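Local structure of oxidoreductase (3HJ9) at residues A[66-71]-A[137-142]; A[92-97]-A[161-166]; A[155-160]-A[204-209]. The protein is a putative nitroreductase-family flavoprotein that binds flavin mononucleotide and probably catalyses oxidation-reduction reactions. All coordinates share one frame; numbering follows the deposited sequence.

Contact 1: residues A[66-71]-A[137-142]; sequences SELLWA and LDLVFV
Leu68 and Leu69, consecutive on helix 62-73, meet Leu137 and Leu139 of strand 137-144 through aliphatic carbons alone. Leu139 is shared between the two helix residues. Its CD2 lies 3.8 Å from CD2 of Leu69, the two side chains running across one another at a slant, while its other methyl, CD1, sits 4.5 Å from CG of Leu68. The fork of Leu139 is thus divided between two neighbouring positions on the helix. Leu68 also meets Leu137 tip to tip, with 4.2 Å between CD2 of Leu68 and CD2 of Leu137. The CG of Leu68 is anti to its backbone N (chi1 171°), which carries its methyls outward from the helix to the strand; Leu137 answers with CG lodged between its own N and carbonyl carbon (chi1 75°).

The backbones stay well apart. The segment axes approach to 11.6 Å and run nearly parallel, 18° from one another, and the nearest CA atoms, those of Leu69 and Leu139, are 8.8 Å apart. Leucine side chains from both partners bridge this gap. The helix packs here on one face of the antiparallel sheet of a nitroreductase-family fold, in which strand 137-144 lies between strands 94-100 and 203-212.

Polar groups of the two segments find their partners elsewhere. Glu67, on another side of the helix, forms a salt bridge with Lys63 and a hydrogen bond with Tyr174, and Asp138 on the strand bonds to Thr210 and to the backbone N of Ser124. The indole of Trp70 meets the ring of Trp47 of the second subunit.

With all four touching residues buried and only methyl and methine carbons at the closest approaches, the attraction here is dispersive and hydrophobic, without the directional constraint of a polar bond; the fit of these leucines rests on shape and side-chain torsion.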
ATOM      1  N   SER A  66      17.814  -8.120  -4.368  1.00 21.02           N
ATOM      2  CA  SER A  66      16.967  -8.860  -5.302  1.00 20.97           C
ATOM      3  C   SER A  66      15.579  -9.134  -4.761  1.00 20.92           C
ATOM      4  O   SER A  66      14.585  -8.823  -5.417  1.00 20.22           O
ATOM      5  CB  SER A  66      17.636 -10.183  -5.674  1.00 20.60           C
ATOM      6  OG  SER A  66      16.766 -11.033  -6.399  1.00 21.18           O
ATOM      7  N   GLU A  67      15.521  -9.727  -3.571  1.00 20.83           N
ATOM      8  CA  GLU A  67      14.246 -10.065  -2.940  1.00 20.86           C
ATOM      9  C   GLU A  67      13.374  -8.834  -2.607  1.00 19.02           C
ATOM     10  O   GLU A  67      12.174  -8.873  -2.797  1.00 19.02           O
ATOM     11  CB  GLU A  67      14.465 -10.983  -1.730  1.00 21.64           C
ATOM     12  CG  GLU A  67      14.998 -12.358  -2.126  1.00 23.28           C
ATOM     13  CD  GLU A  67      15.247 -13.278  -0.958  1.00 24.88           C
ATOM     14  OE1 GLU A  67      15.348 -12.790   0.191  1.00 27.23           O
ATOM     15  OE2 GLU A  67      15.330 -14.503  -1.193  1.00 28.10           O
ATOM     16  N   LEU A  68      14.005  -7.754  -2.174  1.00 18.82           N
ATOM     17  CA  LEU A  68      13.346  -6.465  -1.877  1.00 18.31           C
ATOM     18  C   LEU A  68      12.665  -5.905  -3.125  1.00 19.33           C
ATOM     19  O   LEU A  68      11.454  -5.532  -3.096  1.00 19.33           O
ATOM     20  CB  LEU A  68      14.392  -5.430  -1.391  1.00 18.72           C
ATOM     21  CG  LEU A  68      13.971  -3.967  -1.223  1.00 19.62           C
ATOM     22  CD1 LEU A  68      12.881  -3.836  -0.118  1.00 17.87           C
ATOM     23  CD2 LEU A  68      15.210  -3.074  -0.956  1.00 19.21           C
ATOM     24  N   LEU A  69      13.450  -5.827  -4.203  1.00 18.33           N
ATOM     25  CA  LEU A  69      12.946  -5.336  -5.478  1.00 18.30           C
ATOM     26  C   LEU A  69      11.812  -6.232  -5.992  1.00 16.74           C
ATOM     27  O   LEU A  69      10.819  -5.710  -6.414  1.00 16.94           O
ATOM     28  CB  LEU A  69      14.061  -5.151  -6.522  1.00 17.41           C
ATOM     29  CG  LEU A  69      14.997  -3.972  -6.218  1.00 18.19           C
ATOM     30  CD1 LEU A  69      16.201  -4.041  -7.108  1.00 18.25           C
ATOM     31  CD2 LEU A  69      14.298  -2.620  -6.385  1.00 18.11           C
ATOM     32  N   TRP A  70      11.982  -7.555  -5.924  1.00 17.03           N
ATOM     33  CA  TRP A  70      10.927  -8.496  -6.327  1.00 17.51           C
ATOM     34  C   TRP A  70       9.652  -8.335  -5.453  1.00 17.41           C
ATOM     35  O   TRP A  70       8.524  -8.365  -5.987  1.00 17.79           O
ATOM     36  CB  TRP A  70      11.437  -9.927  -6.308  1.00 17.37           C
ATOM     37  CG  TRP A  70      10.404 -10.874  -6.752  1.00 16.77           C
ATOM     38  CD1 TRP A  70      10.081 -11.205  -8.030  1.00 17.46           C
ATOM     39  CD2 TRP A  70       9.526 -11.597  -5.908  1.00 17.29           C
ATOM     40  NE1 TRP A  70       9.032 -12.091  -8.039  1.00 17.91           N
ATOM     41  CE2 TRP A  70       8.668 -12.348  -6.743  1.00 17.05           C
ATOM     42  CE3 TRP A  70       9.374 -11.677  -4.516  1.00 17.78           C
ATOM     43  CZ2 TRP A  70       7.679 -13.190  -6.238  1.00 17.81           C
ATOM     44  CZ3 TRP A  70       8.385 -12.525  -4.001  1.00 18.21           C
ATOM     45  CH2 TRP A  70       7.560 -13.278  -4.865  1.00 18.05           C
ATOM     46  N   ALA A  71       9.843  -8.230  -4.131  1.00 17.01           N
ATOM     47  CA  ALA A  71       8.748  -8.009  -3.190  1.00 17.70           C
ATOM     48  C   ALA A  71       7.976  -6.758  -3.629  1.00 19.45           C
ATOM     49  O   ALA A  71       6.760  -6.846  -3.889  1.00 19.03           O
ATOM     50  CB  ALA A  71       9.253  -7.885  -1.724  1.00 17.62           C
ATOM     51  N   LEU A 137      20.464   2.511   0.562  1.00 21.03           N
ATOM     52  CA  LEU A 137      19.685   2.725  -0.660  1.00 22.09           C
ATOM     53  C   LEU A 137      18.353   3.443  -0.418  1.00 22.18           C
ATOM     54  O   LEU A 137      17.872   3.492   0.716  1.00 22.20           O
ATOM     55  CB  LEU A 137      19.450   1.396  -1.385  1.00 21.01           C
ATOM     56  CG  LEU A 137      18.431   0.370  -0.889  1.00 21.95           C
ATOM     57  CD1 LEU A 137      17.015   0.702  -1.319  1.00 20.89           C
ATOM     58  CD2 LEU A 137      18.803  -1.015  -1.414  1.00 22.61           C
ATOM     59  N   ASP A 138      17.819   4.049  -1.484  1.00 22.02           N
ATOM     60  CA  ASP A 138      16.470   4.614  -1.491  1.00 22.02           C
ATOM     61  C   ASP A 138      15.722   3.981  -2.665  1.00 20.82           C
ATOM     62  O   ASP A 138      16.273   3.881  -3.752  1.00 22.52           O
ATOM     63  CB  ASP A 138      16.438   6.127  -1.790  1.00 23.92           C
ATOM     64  CG  ASP A 138      16.857   7.008  -0.649  1.00 26.29           C
ATOM     65  OD1 ASP A 138      16.887   6.580   0.525  1.00 27.74           O
ATOM     66  OD2 ASP A 138      17.128   8.206  -0.955  1.00 29.03           O
ATOM     67  N   LEU A 139      14.480   3.579  -2.459  1.00 19.32           N
ATOM     68  CA  LEU A 139      13.598   3.255  -3.586  1.00 19.04           C
ATOM     69  C   LEU A 139      12.790   4.519  -3.942  1.00 18.85           C
ATOM     70  O   LEU A 139      12.366   5.221  -3.036  1.00 20.99           O
ATOM     71  CB  LEU A 139      12.631   2.151  -3.243  1.00 19.45           C
ATOM     72  CG  LEU A 139      13.235   0.823  -2.859  1.00 19.69           C
ATOM     73  CD1 LEU A 139      12.049  -0.143  -2.528  1.00 19.08           C
ATOM     74  CD2 LEU A 139      14.181   0.300  -3.945  1.00 15.30           C
ATOM     75  N   VAL A 140      12.633   4.845  -5.236  1.00 18.43           N
ATOM     76  CA  VAL A 140      11.684   5.905  -5.677  1.00 17.79           C
ATOM     77  C   VAL A 140      10.589   5.278  -6.552  1.00 18.30           C
ATOM     78  O   VAL A 140      10.892   4.591  -7.572  1.00 18.87           O
ATOM     79  CB  VAL A 140      12.339   7.038  -6.454  1.00 17.89           C
ATOM     80  CG1 VAL A 140      11.337   8.185  -6.617  1.00 15.29           C
ATOM     81  CG2 VAL A 140      13.581   7.503  -5.729  1.00 16.11           C
ATOM     82  N   PHE A 141       9.333   5.519  -6.180  1.00 16.27           N
ATOM     83  CA  PHE A 141       8.162   4.975  -6.893  1.00 18.10           C
ATOM     84  C   PHE A 141       7.703   6.099  -7.817  1.00 17.13           C
ATOM     85  O   PHE A 141       7.206   7.135  -7.347  1.00 18.88           O
ATOM     86  CB  PHE A 141       7.081   4.538  -5.905  1.00 17.72           C
ATOM     87  CG  PHE A 141       7.539   3.445  -4.951  1.00 20.82           C
ATOM     88  CD1 PHE A 141       8.174   3.759  -3.765  1.00 21.62           C
ATOM     89  CD2 PHE A 141       7.337   2.092  -5.263  1.00 22.47           C
ATOM     90  CE1 PHE A 141       8.615   2.756  -2.893  1.00 21.52           C
ATOM     91  CE2 PHE A 141       7.751   1.075  -4.390  1.00 22.30           C
ATOM     92  CZ  PHE A 141       8.379   1.405  -3.201  1.00 21.97           C
ATOM     93  N   VAL A 142       7.937   5.918  -9.105  1.00 16.12           N
ATOM     94  CA  VAL A 142       7.657   6.935 -10.106  1.00 16.45           C
ATOM     95  C   VAL A 142       6.398   6.591 -10.874  1.00 17.28           C
ATOM     96  O   VAL A 142       6.322   5.504 -11.415  1.00 19.81           O
ATOM     97  CB  VAL A 142       8.816   7.065 -11.072  1.00 15.82           C
ATOM     98  CG1 VAL A 142       8.487   8.069 -12.223  1.00 16.26           C
ATOM     99  CG2 VAL A 142      10.102   7.480 -10.307  1.00 14.06           C
TER

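Contact 2: residues A[92-97]-A[161-166]; sequences TVIDVY and AAAAGA
Ile94 lies against the flank of helix 156-177 where it presents alanines to the strand. Its CG1 is 4.0 Å from CB of Ala163, and an equal distance separates that CG1 from the backbone N of Ala164, so the isoleucine chain rests partly on the main chain of the helix. Both torsions are near -60° (chi1 -64°, chi2 -61°), bending the chain so that CD1 ends 4.2 Å from CB of Ala164. Val93 brings a methyl to the same target, its CG2 standing 4.0 Å from CB of Ala163. Such small helix residues allow strand and helix to come close, the CA atoms of Ile94 and Ala164 being 6.5 Å apart. This is the start of strand 94-100 in the antiparallel sheet of a nitroreductase-family fold, seated on the long helix whose Ala162 touches the flavin. Further along the strand the fit to these alanines slackens: Val96 has its side chain 7.5 Å from segment 161-166 and packs on Met167 and Phe141 instead. Thr92 and Asp95 make the looser, partly exposed side; Asp95 forms a salt bridge with NH1 of Arg147, and the same NH1 gives a hydrogen bond to the carbonyl O of Thr92.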
ATOM      1  N   THR A  92       1.205  -0.968 -15.888  1.00 31.84           N
ATOM      2  CA  THR A  92       2.293  -0.747 -14.953  1.00 30.11           C
ATOM      3  C   THR A  92       2.369   0.754 -14.731  1.00 27.93           C
ATOM      4  O   THR A  92       3.090   1.432 -15.423  1.00 30.93           O
ATOM      5  CB  THR A  92       3.648  -1.277 -15.503  1.00 31.09           C
ATOM      6  OG1 THR A  92       3.471  -2.594 -16.018  1.00 31.33           O
ATOM      7  CG2 THR A  92       4.726  -1.267 -14.377  1.00 30.47           C
ATOM      8  N   VAL A  93       1.626   1.286 -13.782  1.00 24.39           N
ATOM      9  CA  VAL A  93       1.623   2.739 -13.582  1.00 23.35           C
ATOM     10  C   VAL A  93       2.855   3.242 -12.805  1.00 22.38           C
ATOM     11  O   VAL A  93       3.271   4.385 -13.014  1.00 22.82           O
ATOM     12  CB  VAL A  93       0.286   3.248 -12.981  1.00 23.35           C
ATOM     13  CG1 VAL A  93      -0.869   2.877 -13.959  1.00 22.73           C
ATOM     14  CG2 VAL A  93       0.055   2.722 -11.517  1.00 22.86           C
ATOM     15  N   ILE A  94       3.442   2.389 -11.962  1.00 19.98           N
ATOM     16  CA  ILE A  94       4.596   2.718 -11.142  1.00 20.05           C
ATOM     17  C   ILE A  94       5.842   1.930 -11.584  1.00 20.90           C
ATOM     18  O   ILE A  94       5.776   0.725 -11.731  1.00 19.45           O
ATOM     19  CB  ILE A  94       4.313   2.432  -9.624  1.00 19.84           C
ATOM     20  CG1 ILE A  94       3.191   3.344  -9.083  1.00 20.59           C
ATOM     21  CG2 ILE A  94       5.548   2.600  -8.756  1.00 18.29           C
ATOM     22  CD1 ILE A  94       3.491   4.877  -9.138  1.00 18.61           C
ATOM     23  N   ASP A  95       6.955   2.655 -11.781  1.00 21.02           N
ATOM     24  CA  ASP A  95       8.265   2.105 -12.049  1.00 21.82           C
ATOM     25  C   ASP A  95       9.068   2.365 -10.783  1.00 21.10           C
ATOM     26  O   ASP A  95       8.992   3.452 -10.186  1.00 20.62           O
ATOM     27  CB  ASP A  95       8.970   2.806 -13.222  1.00 23.62           C
ATOM     28  CG  ASP A  95       8.345   2.507 -14.575  1.00 25.18           C
ATOM     29  OD1 ASP A  95       7.717   1.436 -14.771  1.00 27.33           O
ATOM     30  OD2 ASP A  95       8.485   3.360 -15.483  1.00 26.94           O
ATOM     31  N   VAL A  96       9.840   1.376 -10.370  1.00 19.82           N
ATOM     32  CA  VAL A  96      10.628   1.483  -9.186  1.00 19.76           C
ATOM     33  C   VAL A  96      12.056   1.767  -9.584  1.00 18.05           C
ATOM     34  O   VAL A  96      12.659   1.022 -10.343  1.00 17.85           O
ATOM     35  CB  VAL A  96      10.532   0.225  -8.316  1.00 20.48           C
ATOM     36  CG1 VAL A  96      11.464   0.371  -7.129  1.00 22.37           C
ATOM     37  CG2 VAL A  96       9.105   0.033  -7.859  1.00 21.83           C
ATOM     38  N   TYR A  97      12.590   2.840  -9.024  1.00 18.56           N
ATOM     39  CA  TYR A  97      13.960   3.254  -9.216  1.00 18.05           C
ATOM     40  C   TYR A  97      14.679   2.995  -7.922  1.00 17.84           C
ATOM     41  O   TYR A  97      14.063   3.036  -6.855  1.00 18.52           O
ATOM     42  CB  TYR A  97      14.044   4.737  -9.584  1.00 18.70           C
ATOM     43  CG  TYR A  97      13.651   5.028 -11.012  1.00 18.50           C
ATOM     44  CD1 TYR A  97      12.305   5.073 -11.384  1.00 19.56           C
ATOM     45  CD2 TYR A  97      14.616   5.259 -11.995  1.00 18.10           C
ATOM     46  CE1 TYR A  97      11.923   5.354 -12.688  1.00 18.06           C
ATOM     47  CE2 TYR A  97      14.255   5.532 -13.297  1.00 18.00           C
ATOM     48  CZ  TYR A  97      12.900   5.549 -13.654  1.00 19.01           C
ATOM     49  OH  TYR A  97      12.553   5.807 -14.948  1.00 19.92           O
ATOM     50  N   ALA A 161      -0.757   6.820  -6.111  1.00 16.36           N
ATOM     51  CA  ALA A 161      -0.385   6.796  -4.671  1.00 16.90           C
ATOM     52  C   ALA A 161      -0.752   5.457  -4.006  1.00 17.05           C
ATOM     53  O   ALA A 161       0.041   4.942  -3.245  1.00 18.46           O
ATOM     54  CB  ALA A 161      -1.047   7.987  -3.897  1.00 16.80           C
ATOM     55  N   ALA A 162      -1.929   4.897  -4.322  1.00 16.65           N
ATOM     56  CA  ALA A 162      -2.370   3.588  -3.772  1.00 17.12           C
ATOM     57  C   ALA A 162      -1.474   2.437  -4.240  1.00 18.34           C
ATOM     58  O   ALA A 162      -1.004   1.635  -3.401  1.00 16.70           O
ATOM     59  CB  ALA A 162      -3.841   3.285  -4.114  1.00 13.73           C
ATOM     60  N   ALA A 163      -1.206   2.394  -5.556  1.00 17.89           N
ATOM     61  CA  ALA A 163      -0.274   1.419  -6.184  1.00 17.86           C
ATOM     62  C   ALA A 163       1.107   1.545  -5.556  1.00 19.06           C
ATOM     63  O   ALA A 163       1.646   0.538  -5.099  1.00 21.01           O
ATOM     64  CB  ALA A 163      -0.186   1.631  -7.717  1.00 16.77           C
ATOM     65  N   ALA A 164       1.649   2.771  -5.491  1.00 18.21           N
ATOM     66  CA  ALA A 164       2.946   3.013  -4.824  1.00 19.57           C
ATOM     67  C   ALA A 164       2.946   2.601  -3.322  1.00 20.24           C
ATOM     68  O   ALA A 164       3.907   1.970  -2.841  1.00 19.33           O
ATOM     69  CB  ALA A 164       3.413   4.447  -5.006  1.00 19.24           C
ATOM     70  N   GLY A 165       1.834   2.891  -2.630  1.00 19.79           N
ATOM     71  CA  GLY A 165       1.651   2.488  -1.251  1.00 19.84           C
ATOM     72  C   GLY A 165       1.702   0.981  -1.029  1.00 18.86           C
ATOM     73  O   GLY A 165       2.289   0.511  -0.074  1.00 18.57           O
ATOM     74  N   ALA A 166       1.020   0.240  -1.900  1.00 19.48           N
ATOM     75  CA  ALA A 166       0.977  -1.222  -1.861  1.00 19.09           C
ATOM     76  C   ALA A 166       2.352  -1.794  -2.083  1.00 18.40           C
ATOM     77  O   ALA A 166       2.774  -2.689  -1.361  1.00 17.96           O
ATOM     78  CB  ALA A 166       0.038  -1.749  -2.903  1.00 16.98           C
TER

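Contact 3: residues A[155-160]-A[204-209]; sequences LRETFS and EPILSQ. With FMN (flavin mononucleotide), chain F.
Ile206 approaches Ser160 and Glu157 on the first turns of helix 156-177. Its CG1 lies 4.2 Å from CB of Ser160, and its CG2 and CD1 face the carboxylate of Glu157. Glu157 and Ser160 are each modelled in two conformers, so the positions of their polar ends, and the distances from them, are doubtful. In the conformer described, Glu157 reaches the strand with CG anti to its backbone N, and its OE1 comes to 4.1 Å from OE1 of Glu204. Arg190 forms salt bridges with both glutamates and probably offsets their like charge; His145 gives Glu204 a further partner. With the same reservation, OG of Ser160 donates to the carbonyl O of Arg156 from above the carbonyl plane, opposite the face used by its own backbone N.

One residue before Ser160, Phe159 belongs to the flavin pocket. FMN C6 lies over one face of its ring and CB of Leu155 over the other, each offset toward the rim, and FMN C7M comes to 3.7 Å from CA of Phe159. Trp187 of the second subunit meets the same ring.

Strand 203-212 runs between strands 137-144 and 181-185, and at Ile206 and Leu207 it forms a classic beta bulge opposite Phe141, with the helix crossing the strand segment at 33°.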
ATOM      1  N   LEU A 155      -8.819  10.788 -10.665  1.00 20.23           N
ATOM      2  CA  LEU A 155      -8.444   9.582  -9.902  1.00 19.59           C
ATOM      3  C   LEU A 155      -7.006   9.144 -10.069  1.00 19.79           C
ATOM      4  O   LEU A 155      -6.603   8.236  -9.338  1.00 20.99           O
ATOM      5  CB  LEU A 155      -9.371   8.405 -10.252  1.00 19.41           C
ATOM      6  CG  LEU A 155     -10.832   8.565  -9.873  1.00 19.04           C
ATOM      7  CD1 LEU A 155     -11.648   7.422 -10.433  1.00 19.17           C
ATOM      8  CD2 LEU A 155     -10.951   8.644  -8.371  1.00 18.74           C
ATOM      9  N   ARG A 156      -6.229   9.787 -10.960  1.00 18.90           N
ATOM     10  CA  ARG A 156      -4.849   9.376 -11.231  1.00 19.26           C
ATOM     11  C   ARG A 156      -3.925   9.484 -10.029  1.00 20.81           C
ATOM     12  O   ARG A 156      -3.115   8.571  -9.811  1.00 20.45           O
ATOM     13  CB  ARG A 156      -4.227  10.107 -12.419  1.00 18.10           C
ATOM     14  CG  ARG A 156      -4.906   9.790 -13.718  1.00 16.64           C
ATOM     15  CD  ARG A 156      -4.363  10.628 -14.838  1.00 15.34           C
ATOM     16  NE  ARG A 156      -5.279  10.549 -15.961  1.00 14.33           N
ATOM     17  CZ  ARG A 156      -5.380  11.410 -16.964  1.00 13.40           C
ATOM     18  NH1 ARG A 156      -4.598  12.502 -17.054  1.00 13.14           N
ATOM     19  NH2 ARG A 156      -6.305  11.174 -17.893  1.00 11.39           N
ATOM     20  N   GLU A 157      -4.042  10.575  -9.262  1.00 20.98           N
ATOM     21  CA  GLU A 157      -3.178  10.724  -8.067  0.50 21.17           C
ATOM     22  C   GLU A 157      -3.533   9.651  -7.053  1.00 20.58           C
ATOM     23  O   GLU A 157      -2.621   9.063  -6.482  1.00 18.82           O
ATOM     24  CB  GLU A 157      -3.211  12.115  -7.417  0.50 21.92           C
ATOM     25  CG  GLU A 157      -2.260  12.239  -6.184  0.50 22.54           C
ATOM     26  CD  GLU A 157      -0.793  11.914  -6.488  0.50 22.95           C
ATOM     27  OE1 GLU A 157      -0.120  12.751  -7.110  0.50 21.50           O
ATOM     28  OE2 GLU A 157      -0.289  10.838  -6.055  0.50 24.98           O
ATOM     29  N   THR A 158      -4.831   9.362  -6.859  1.00 20.36           N
ATOM     30  CA  THR A 158      -5.254   8.289  -5.938  1.00 19.82           C
ATOM     31  C   THR A 158      -4.727   6.907  -6.398  1.00 20.01           C
ATOM     32  O   THR A 158      -4.205   6.138  -5.601  1.00 18.78           O
ATOM     33  CB  THR A 158      -6.774   8.199  -5.811  1.00 20.26           C
ATOM     34  OG1 THR A 158      -7.293   9.456  -5.349  1.00 21.19           O
ATOM     35  CG2 THR A 158      -7.192   7.081  -4.838  1.00 19.56           C
ATOM     36  N   PHE A 159      -4.888   6.603  -7.684  1.00 20.02           N
ATOM     37  CA  PHE A 159      -4.436   5.303  -8.240  1.00 19.06           C
ATOM     38  C   PHE A 159      -2.924   5.141  -8.170  1.00 18.10           C
ATOM     39  O   PHE A 159      -2.444   4.087  -7.756  1.00 19.42           O
ATOM     40  CB  PHE A 159      -4.947   5.138  -9.655  1.00 18.32           C
ATOM     41  CG  PHE A 159      -6.431   4.860  -9.771  1.00 17.29           C
ATOM     42  CD1 PHE A 159      -7.324   4.914  -8.683  1.00 18.62           C
ATOM     43  CD2 PHE A 159      -6.958   4.664 -11.019  1.00 17.95           C
ATOM     44  CE1 PHE A 159      -8.650   4.687  -8.835  1.00 18.44           C
ATOM     45  CE2 PHE A 159      -8.337   4.457 -11.188  1.00 17.98           C
ATOM     46  CZ  PHE A 159      -9.174   4.445 -10.095  1.00 18.46           C
ATOM     47  N   SER A 160      -2.183   6.185  -8.529  1.00 18.05           N
ATOM     48  CA  SER A 160      -0.706   6.195  -8.449  0.50 17.60           C
ATOM     49  C   SER A 160      -0.213   6.006  -7.027  1.00 17.58           C
ATOM     50  O   SER A 160       0.629   5.147  -6.764  1.00 16.58           O
ATOM     51  CB  SER A 160      -0.136   7.524  -8.928  0.50 17.34           C
ATOM     52  OG  SER A 160      -0.466   7.738 -10.263  0.50 15.98           O
ATOM     53  N   GLU A 204       6.512  11.071 -12.832  1.00 18.81           N
ATOM     54  CA  GLU A 204       6.403  11.847 -11.593  1.00 19.25           C
ATOM     55  C   GLU A 204       6.750  10.999 -10.366  1.00 19.28           C
ATOM     56  O   GLU A 204       6.085   9.993 -10.137  1.00 15.15           O
ATOM     57  CB  GLU A 204       4.966  12.356 -11.448  1.00 19.67           C
ATOM     58  CG  GLU A 204       4.707  13.136 -10.148  1.00 21.00           C
ATOM     59  CD  GLU A 204       3.311  13.702 -10.048  1.00 21.90           C
ATOM     60  OE1 GLU A 204       2.366  12.945 -10.374  1.00 22.89           O
ATOM     61  OE2 GLU A 204       3.173  14.874  -9.581  1.00 21.76           O
ATOM     62  N   PRO A 205       7.786  11.395  -9.583  1.00 18.01           N
ATOM     63  CA  PRO A 205       8.049  10.701  -8.317  1.00 18.43           C
ATOM     64  C   PRO A 205       6.867  10.894  -7.366  1.00 18.85           C
ATOM     65  O   PRO A 205       6.405  12.029  -7.236  1.00 18.90           O
ATOM     66  CB  PRO A 205       9.297  11.412  -7.744  1.00 18.14           C
ATOM     67  CG  PRO A 205       9.811  12.302  -8.805  1.00 18.94           C
ATOM     68  CD  PRO A 205       8.763  12.473  -9.860  1.00 18.99           C
ATOM     69  N   ILE A 206       6.373   9.808  -6.766  1.00 19.35           N
ATOM     70  CA  ILE A 206       5.208   9.832  -5.862  1.00 21.25           C
ATOM     71  C   ILE A 206       5.611   9.615  -4.401  1.00 21.34           C
ATOM     72  O   ILE A 206       5.114  10.276  -3.525  1.00 23.07           O
ATOM     73  CB  ILE A 206       4.142   8.717  -6.252  1.00 21.89           C
ATOM     74  CG1 ILE A 206       3.639   8.905  -7.678  1.00 23.35           C
ATOM     75  CG2 ILE A 206       2.889   8.829  -5.390  1.00 24.09           C
ATOM     76  CD1 ILE A 206       3.063  10.369  -7.956  1.00 21.97           C
ATOM     77  N   LEU A 207       6.425   8.599  -4.159  1.00 22.44           N
ATOM     78  CA  LEU A 207       6.952   8.260  -2.842  1.00 22.49           C
ATOM     79  C   LEU A 207       8.367   7.759  -2.980  1.00 22.47           C
ATOM     80  O   LEU A 207       8.743   7.246  -4.040  1.00 22.76           O
ATOM     81  CB  LEU A 207       6.153   7.095  -2.223  1.00 21.52           C
ATOM     82  CG  LEU A 207       4.679   7.216  -1.909  1.00 21.23           C
ATOM     83  CD1 LEU A 207       4.119   5.804  -1.550  1.00 18.24           C
ATOM     84  CD2 LEU A 207       4.429   8.249  -0.784  1.00 18.63           C
ATOM     85  N   SER A 208       9.161   7.946  -1.936  1.00 23.64           N
ATOM     86  CA  SER A 208      10.463   7.296  -1.852  1.00 24.76           C
ATOM     87  C   SER A 208      10.444   6.395  -0.594  1.00 24.03           C
ATOM     88  O   SER A 208       9.508   6.456   0.232  1.00 24.04           O
ATOM     89  CB  SER A 208      11.619   8.288  -1.832  1.00 25.67           C
ATOM     90  OG  SER A 208      11.510   9.083  -0.690  1.00 29.90           O
ATOM     91  N   GLN A 209      11.440   5.524  -0.478  1.00 22.93           N
ATOM     92  CA  GLN A 209      11.556   4.661   0.711  1.00 21.02           C
ATOM     93  C   GLN A 209      13.003   4.365   0.997  1.00 20.25           C
ATOM     94  O   GLN A 209      13.713   3.792   0.146  1.00 19.36           O
ATOM     95  CB  GLN A 209      10.765   3.391   0.500  1.00 21.49           C
ATOM     96  CG  GLN A 209      10.505   2.514   1.746  1.00 21.37           C
ATOM     97  CD  GLN A 209       9.603   1.318   1.379  1.00 22.34           C
ATOM     98  OE1 GLN A 209       9.571   0.916   0.207  1.00 21.54           O
ATOM     99  NE2 GLN A 209       8.857   0.768   2.354  1.00 22.34           N
TER
HETATM  100  N1  FMN F 300     -10.200  -3.826 -10.206  1.00 24.18           N
HETATM  101  C2  FMN F 300     -11.544  -3.706 -10.479  1.00 25.34           C
HETATM  102  O2  FMN F 300     -12.174  -4.662 -10.908  1.00 26.70           O
HETATM  103  N3  FMN F 300     -12.194  -2.502 -10.242  1.00 25.18           N
HETATM  104  C4  FMN F 300     -11.517  -1.403  -9.784  1.00 24.97           C
HETATM  105  O4  FMN F 300     -12.162  -0.355  -9.570  1.00 26.71           O
HETATM  106  C4A FMN F 300     -10.156  -1.507  -9.524  1.00 24.65           C
HETATM  107  N5  FMN F 300      -9.471  -0.414  -9.013  1.00 23.31           N
HETATM  108  C5A FMN F 300      -8.135  -0.477  -8.684  1.00 24.13           C
HETATM  109  C6  FMN F 300      -7.506   0.678  -8.176  1.00 23.83           C
HETATM  110  C7  FMN F 300      -6.147   0.632  -7.832  1.00 22.59           C
HETATM  111  C7M FMN F 300      -5.489   1.855  -7.276  1.00 22.81           C
HETATM  112  C8  FMN F 300      -5.428  -0.547  -8.011  1.00 22.62           C
HETATM  113  C8M FMN F 300      -3.970  -0.640  -7.665  1.00 22.66           C
HETATM  114  C9  FMN F 300      -6.048  -1.685  -8.513  1.00 22.91           C
HETATM  115  C9A FMN F 300      -7.426  -1.689  -8.873  1.00 22.94           C
HETATM  116  N10 FMN F 300      -8.121  -2.812  -9.398  1.00 22.98           N
HETATM  117  C10 FMN F 300      -9.484  -2.727  -9.723  1.00 24.39           C
HETATM  118  C1' FMN F 300      -7.440  -4.130  -9.582  1.00 23.75           C
HETATM  119  C2' FMN F 300      -6.545  -4.191 -10.787  1.00 22.80           C
HETATM  120  O2' FMN F 300      -7.380  -4.233 -11.914  1.00 23.67           O
HETATM  121  C3' FMN F 300      -5.621  -5.404 -10.717  1.00 23.05           C
HETATM  122  O3' FMN F 300      -4.766  -5.189  -9.635  1.00 22.70           O
HETATM  123  C4' FMN F 300      -4.873  -5.666 -12.047  1.00 23.04           C
HETATM  124  O4' FMN F 300      -5.814  -6.131 -12.961  1.00 25.00           O
HETATM  125  C5' FMN F 300      -3.790  -6.727 -12.025  1.00 24.48           C
HETATM  126  O5' FMN F 300      -4.308  -7.915 -11.455  1.00 23.09           O
HETATM  127  P   FMN F 300      -3.614  -8.469 -10.113  1.00 23.60           P
HETATM  128  O1P FMN F 300      -2.115  -8.322 -10.074  1.00 22.19           O
HETATM  129  O2P FMN F 300      -4.101  -7.685  -8.890  1.00 22.82           O
HETATM  130  O3P FMN F 300      -4.089  -9.897 -10.027  1.00 21.69           O

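In the fold
All three contacts place helices on one antiparallel sheet in which strand 137-144 runs between strands 94-100 and 203-212. Contacts 2 and 3 share helix 156-177 and have centres about 7 Å apart; Ala164 CB of contact 2 packs 3.8 Å from Leu207 CD1 of contact 3. Contact 1, with its other helix, lies with its centre about 11 Å from that of contact 2 and 15 Å from that of contact 3. The flavin sits at the subunit interface beside contacts 2 and 3, against Ala162 and Phe159, bonded by Arg77 and by residues of the second subunit. The Leu139 side chain of contact 1 stays about 13 Å from a bound FMN.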